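Local structure of adenosine 5'-monophosphoramidase HNT1 (6IQ1) at residues 83-95 / 105-119. The protein probably hydrolyses adenosine 5'-monophosphoramidates to AMP, as a homodimeric histidine triad enzyme. Sequence-based numbering, arbitrary orientation.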
loop_
_atom_site.group_PDB
_atom_site.type_symbol
_atom_site.label_atom_id
_atom_site.label_comp_id
_atom_site.label_asym_id
_atom_site.label_seq_id
_atom_site.Cartn_x
_atom_site.Cartn_y
_atom_site.Cartn_z
ATOM N N PRO D 83 4.693 -10.776 -15.309
ATOM C CA PRO D 83 3.650 -9.739 -15.276
ATOM C C PRO D 83 2.307 -10.196 -15.812
ATOM O O PRO D 83 1.333 -9.455 -15.664
ATOM C CB PRO D 83 4.231 -8.608 -16.142
ATOM C CG PRO D 83 5.354 -9.211 -16.890
ATOM C CD PRO D 83 5.863 -10.366 -16.102
ATOM N N GLU D 84 2.221 -11.375 -16.419
ATOM C CA GLU D 84 0.951 -11.880 -16.928
ATOM C C GLU D 84 0.278 -12.771 -15.890
ATOM O O GLU D 84 0.854 -13.095 -14.845
ATOM C CB GLU D 84 1.150 -12.647 -18.235
ATOM C CG GLU D 84 2.302 -12.127 -19.115
ATOM C CD GLU D 84 2.038 -10.718 -19.664
ATOM O OE1 GLU D 84 0.849 -10.358 -19.915
ATOM O OE2 GLU D 84 3.038 -9.965 -19.821
ATOM N N GLY D 85 -0.941 -13.204 -16.202
ATOM C CA GLY D 85 -1.637 -14.086 -15.292
ATOM C C GLY D 85 -2.240 -13.287 -14.156
ATOM O O GLY D 85 -2.527 -12.098 -14.287
ATOM N N GLU D 86 -2.432 -13.940 -13.023
ATOM C CA GLU D 86 -3.128 -13.229 -11.971
ATOM C C GLU D 86 -2.107 -12.410 -11.170
ATOM O O GLU D 86 -0.906 -12.713 -11.145
ATOM C CB GLU D 86 -3.917 -14.233 -11.136
ATOM C CG GLU D 86 -4.312 -13.801 -9.800
ATOM C CD GLU D 86 -4.253 -14.984 -8.820
ATOM O OE1 GLU D 86 -3.231 -15.704 -8.709
ATOM O OE2 GLU D 86 -5.169 -15.106 -8.059
ATOM N N GLY D 87 -2.591 -11.330 -10.563
ATOM C CA GLY D 87 -1.764 -10.425 -9.798
ATOM C C GLY D 87 -2.371 -10.083 -8.453
ATOM O O GLY D 87 -3.156 -10.875 -7.913
ATOM N N TYR D 88 -2.007 -8.923 -7.897
ATOM C CA TYR D 88 -2.519 -8.501 -6.598
ATOM C C TYR D 88 -2.174 -7.036 -6.335
ATOM O O TYR D 88 -1.250 -6.466 -6.932
ATOM C CB TYR D 88 -2.005 -9.395 -5.450
ATOM C CG TYR D 88 -0.501 -9.502 -5.254
ATOM C CD1 TYR D 88 0.246 -10.448 -5.953
ATOM C CD2 TYR D 88 0.158 -8.702 -4.327
ATOM C CE1 TYR D 88 1.613 -10.571 -5.763
ATOM C CE2 TYR D 88 1.524 -8.829 -4.109
ATOM C CZ TYR D 88 2.251 -9.762 -4.833
ATOM O OH TYR D 88 3.612 -9.871 -4.640
ATOM N N ASN D 89 -2.949 -6.438 -5.427
ATOM C CA ASN D 89 -2.802 -5.047 -5.028
ATOM C C ASN D 89 -2.588 -4.935 -3.519
ATOM O O ASN D 89 -3.162 -5.701 -2.734
ATOM C CB ASN D 89 -4.026 -4.239 -5.439
ATOM C CG ASN D 89 -4.153 -4.117 -6.941
ATOM O OD1 ASN D 89 -4.880 -4.891 -7.577
ATOM N ND2 ASN D 89 -3.428 -3.146 -7.528
ATOM N N VAL D 90 -1.756 -3.978 -3.117
ATOM C CA VAL D 90 -1.638 -3.575 -1.722
ATOM C C VAL D 90 -2.218 -2.170 -1.625
ATOM O O VAL D 90 -1.750 -1.254 -2.313
ATOM C CB VAL D 90 -0.182 -3.643 -1.230
ATOM C CG1 VAL D 90 -0.090 -3.397 0.296
ATOM C CG2 VAL D 90 0.417 -5.005 -1.566
ATOM N N LEU D 91 -3.267 -2.005 -0.814
ATOM C CA LEU D 91 -3.951 -0.723 -0.695
ATOM C C LEU D 91 -4.063 -0.301 0.768
ATOM O O LEU D 91 -4.339 -1.128 1.645
ATOM C CB LEU D 91 -5.343 -0.789 -1.312
ATOM C CG LEU D 91 -6.175 0.497 -1.268
ATOM C CD1 LEU D 91 -5.454 1.591 -2.017
ATOM C CD2 LEU D 91 -7.572 0.253 -1.855
ATOM N N GLN D 92 -3.848 0.986 1.021
ATOM C CA GLN D 92 -4.029 1.575 2.344
ATOM C C GLN D 92 -4.695 2.933 2.171
ATOM O O GLN D 92 -4.239 3.739 1.352
ATOM C CB GLN D 92 -2.691 1.719 3.084
ATOM C CG GLN D 92 -2.839 1.873 4.589
ATOM C CD GLN D 92 -2.781 3.312 5.020
ATOM O OE1 GLN D 92 -2.091 4.114 4.396
ATOM N NE2 GLN D 92 -3.508 3.659 6.078
ATOM N N ASN D 93 -5.776 3.173 2.916
ATOM C CA ASN D 93 -6.640 4.329 2.706
ATOM C C ASN D 93 -6.664 5.224 3.936
ATOM O O ASN D 93 -6.730 4.738 5.074
ATOM C CB ASN D 93 -8.073 3.915 2.377
ATOM C CG ASN D 93 -8.160 2.902 1.234
ATOM O OD1 ASN D 93 -7.419 2.968 0.240
ATOM N ND2 ASN D 93 -9.099 1.972 1.364
ATOM N N ASN D 94 -6.653 6.536 3.698
ATOM C CA ASN D 94 -6.542 7.534 4.759
ATOM C C ASN D 94 -7.643 8.576 4.592
ATOM O O ASN D 94 -7.573 9.432 3.699
ATOM C CB ASN D 94 -5.153 8.152 4.740
ATOM C CG ASN D 94 -4.083 7.116 5.012
ATOM O OD1 ASN D 94 -3.713 6.890 6.162
ATOM N ND2 ASN D 94 -3.628 6.431 3.966
ATOM N N GLY D 95 -8.663 8.486 5.435
ATOM C CA GLY D 95 -9.748 9.441 5.387
ATOM C C GLY D 95 -10.918 8.934 4.560
ATOM O O GLY D 95 -10.767 8.114 3.644
ATOM N N VAL D 105 -5.406 2.084 11.040
ATOM C CA VAL D 105 -4.636 1.782 9.837
ATOM C C VAL D 105 -4.732 0.301 9.513
ATOM O O VAL D 105 -4.433 -0.555 10.350
ATOM C CB VAL D 105 -3.169 2.219 10.024
ATOM C CG1 VAL D 105 -2.259 1.685 8.884
ATOM C CG2 VAL D 105 -3.095 3.721 10.112
ATOM N N HIS D 106 -5.157 -0.009 8.293
ATOM C CA HIS D 106 -5.191 -1.386 7.826
ATOM C C HIS D 106 -4.768 -1.428 6.369
ATOM O O HIS D 106 -5.199 -0.594 5.566
ATOM C CB HIS D 106 -6.575 -2.047 7.990
ATOM C CG HIS D 106 -7.719 -1.252 7.433
ATOM N ND1 HIS D 106 -8.086 -0.018 7.928
ATOM C CD2 HIS D 106 -8.608 -1.543 6.451
ATOM C CE1 HIS D 106 -9.135 0.429 7.255
ATOM N NE2 HIS D 106 -9.472 -0.478 6.355
ATOM N N PHE D 107 -3.929 -2.397 6.044
ATOM C CA PHE D 107 -3.494 -2.644 4.686
ATOM C C PHE D 107 -4.324 -3.771 4.087
ATOM O O PHE D 107 -4.615 -4.762 4.763
ATOM C CB PHE D 107 -1.999 -3.002 4.686
ATOM C CG PHE D 107 -1.098 -1.814 4.887
ATOM C CD1 PHE D 107 -0.849 -1.327 6.155
ATOM C CD2 PHE D 107 -0.515 -1.172 3.797
ATOM C CE1 PHE D 107 -0.027 -0.222 6.339
ATOM C CE2 PHE D 107 0.310 -0.077 3.969
ATOM C CZ PHE D 107 0.548 0.407 5.235
ATOM N N HIS D 108 -4.709 -3.622 2.826
ATOM C CA HIS D 108 -5.404 -4.682 2.100
ATOM C C HIS D 108 -4.416 -5.411 1.193
ATOM O O HIS D 108 -3.706 -4.779 0.396
ATOM C CB HIS D 108 -6.552 -4.135 1.239
ATOM C CG HIS D 108 -7.572 -3.334 1.985
ATOM N ND1 HIS D 108 -8.756 -3.874 2.442
ATOM C CD2 HIS D 108 -7.592 -2.026 2.337
ATOM C CE1 HIS D 108 -9.456 -2.934 3.054
ATOM N NE2 HIS D 108 -8.770 -1.805 3.008
ATOM N N LEU D 109 -4.382 -6.734 1.300
ATOM C CA LEU D 109 -3.708 -7.590 0.325
ATOM C C LEU D 109 -4.806 -8.231 -0.514
ATOM O O LEU D 109 -5.538 -9.098 -0.022
ATOM C CB LEU D 109 -2.839 -8.650 1.001
ATOM C CG LEU D 109 -2.330 -9.711 0.017
ATOM C CD1 LEU D 109 -1.517 -9.072 -1.110
ATOM C CD2 LEU D 109 -1.511 -10.777 0.698
ATOM N N ILE D 110 -4.952 -7.783 -1.760
ATOM C CA ILE D 110 -6.110 -8.173 -2.559
ATOM C C ILE D 110 -5.675 -8.923 -3.807
ATOM O O ILE D 110 -5.103 -8.312 -4.720
ATOM C CB ILE D 110 -6.952 -6.963 -2.971
ATOM C CG1 ILE D 110 -7.155 -6.002 -1.807
ATOM C CG2 ILE D 110 -8.273 -7.439 -3.535
ATOM C CD1 ILE D 110 -7.714 -4.650 -2.259
ATOM N N PRO D 111 -5.928 -10.226 -3.889
ATOM C CA PRO D 111 -5.619 -10.963 -5.122
ATOM C C PRO D 111 -6.411 -10.439 -6.313
ATOM O O PRO D 111 -7.558 -10.009 -6.178
ATOM C CB PRO D 111 -6.001 -12.402 -4.764
ATOM C CG PRO D 111 -5.734 -12.459 -3.248
ATOM C CD PRO D 111 -6.231 -11.128 -2.764
ATOM N N LYS D 112 -5.783 -10.441 -7.490
ATOM C CA LYS D 112 -6.432 -9.932 -8.706
ATOM C C LYS D 112 -6.484 -11.055 -9.737
ATOM O O LYS D 112 -5.564 -11.207 -10.540
ATOM C CB LYS D 112 -5.702 -8.693 -9.266
ATOM C CG LYS D 112 -6.392 -8.049 -10.465
ATOM C CD LYS D 112 -7.597 -7.248 -10.024
ATOM C CE LYS D 112 -8.316 -6.605 -11.193
ATOM N NZ LYS D 112 -9.587 -5.952 -10.767
ATOM N N LYS D 113 -7.571 -11.828 -9.724
ATOM C CA LYS D 113 -7.689 -13.004 -10.582
ATOM C C LYS D 113 -8.389 -12.718 -11.906
ATOM O O LYS D 113 -8.195 -13.464 -12.877
ATOM C CB LYS D 113 -8.432 -14.120 -9.836
ATOM C CG LYS D 113 -7.621 -14.758 -8.708
ATOM C CD LYS D 113 -8.440 -15.800 -7.949
ATOM C CE LYS D 113 -7.764 -17.169 -7.969
ATOM N NZ LYS D 113 -8.307 -18.048 -6.894
ATOM N N ASP D 114 -9.184 -11.661 -11.967
ATOM C CA ASP D 114 -9.918 -11.283 -13.167
ATOM C C ASP D 114 -10.296 -9.817 -13.021
ATOM O O ASP D 114 -9.870 -9.145 -12.079
ATOM C CB ASP D 114 -11.146 -12.177 -13.361
ATOM C CG ASP D 114 -12.048 -12.186 -12.146
ATOM O OD1 ASP D 114 -12.730 -11.162 -11.903
ATOM O OD2 ASP D 114 -12.046 -13.209 -11.415
ATOM N N GLU D 115 -11.127 -9.326 -13.929
ATOM C CA GLU D 115 -11.512 -7.922 -13.921
ATOM C C GLU D 115 -12.720 -7.620 -13.050
ATOM O O GLU D 115 -12.875 -6.472 -12.617
ATOM C CB GLU D 115 -11.804 -7.454 -15.346
ATOM C CG GLU D 115 -10.707 -7.813 -16.331
ATOM C CD GLU D 115 -9.970 -6.591 -16.843
ATOM O OE1 GLU D 115 -8.792 -6.737 -17.259
ATOM O OE2 GLU D 115 -10.574 -5.493 -16.824
ATOM N N ALA D 116 -13.593 -8.603 -12.802
ATOM C CA ALA D 116 -14.816 -8.324 -12.055
ATOM C C ALA D 116 -14.572 -8.278 -10.553
ATOM O O ALA D 116 -15.263 -7.546 -9.838
ATOM C CB ALA D 116 -15.883 -9.372 -12.374
ATOM N N THR D 117 -13.617 -9.049 -10.058
ATOM C CA THR D 117 -13.301 -9.082 -8.645
ATOM C C THR D 117 -12.008 -8.309 -8.380
ATOM O O THR D 117 -11.382 -7.749 -9.290
ATOM C CB THR D 117 -13.182 -10.528 -8.168
ATOM O OG1 THR D 117 -12.116 -11.172 -8.880
ATOM C CG2 THR D 117 -14.493 -11.281 -8.421
ATOM N N GLY D 118 -11.605 -8.297 -7.114
ATOM C CA GLY D 118 -10.386 -7.624 -6.737
ATOM C C GLY D 118 -10.558 -6.119 -6.815
ATOM O O GLY D 118 -11.648 -5.585 -7.036
ATOM N N LEU D 119 -9.440 -5.431 -6.638
ATOM C CA LEU D 119 -9.458 -3.977 -6.674
ATOM C C LEU D 119 -9.713 -3.488 -8.096
ATOM O O LEU D 119 -9.141 -4.013 -9.060
ATOM C CB LEU D 119 -8.141 -3.412 -6.139
ATOM C CG LEU D 119 -8.065 -1.889 -6.097
ATOM C CD1 LEU D 119 -9.177 -1.327 -5.232
ATOM C CD2 LEU D 119 -6.717 -1.422 -5.580
HETATM O O HOH W 1 -6.355 -4.305 -9.470
HETATM O O HOH W 2 -6.675 -6.589 -6.615
HETATM O O HOH W 3 -6.364 2.592 6.828
HETATM O O HOH W 4 -10.039 0.932 3.981
HETATM O O HOH W 5 -6.911 0.833 4.432
#
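Gln92 lays its aliphatic stem across the ring of Phe107, and following that side chain outward shows how a single residue can be apolar along its stem and hydrogen-bonded at its tip. CB lies over the ring face, 3.6 Å from Phe107 CE2. A chi1 of -161° sets CG anti to the backbone N and almost exactly above the ring centre, a CH-pi contact of 3.7 Å from CG to the Phe107 centroid. A bend at chi2 lifts the amide away from the ring face, its plane 38° from that of the ring: NE2 passes Val105 CG1 at 3.7 Å and gives a hydrogen bond to Asn94 OD1, while OE1 accepts one from Asn94 ND2 at 2.8 Å, so two bonds fix the amide's rotation.

The strands themselves pair antiparallel through Gly87–Lys112, Asn89–Ile110 and Leu91–His108, each a hydrogen-bonded pair with two backbone bonds. On the Leu91 face, His108 turns its ring edge to Leu91 O, with CD2 3.4 Å from that oxygen. Beyond it, one water accepts from Asn93 ND2, lies in the His108 ring plane at NE2, and is met only weakly by His106 NE2; His108 ND1 bonds His41 NE2, and His106 ND1 bonds His104 O. By similarity Asn93, His106 and His108 bind AMP and His106 forms the covalent nucleotidyl intermediate, so the strand pairing, with the residue just ahead of strand 107-112, gathers parts of the probable active site. Farther along, Leu119 CD2 packs against Asn89 CB at 3.9 Å, and two waters donate to Asn89 OD1, while ND2 of the same amide bonds Ala98 O of the second subunit.

Leu109 and Phe107 face helix 58-74, touching Leu71 and Ile64. Strand 107-112 lies between 42-46 and 87-94, and 87-94 pairs antiparallel with a strand of the second subunit, continuing the sheet through the HINT dimer.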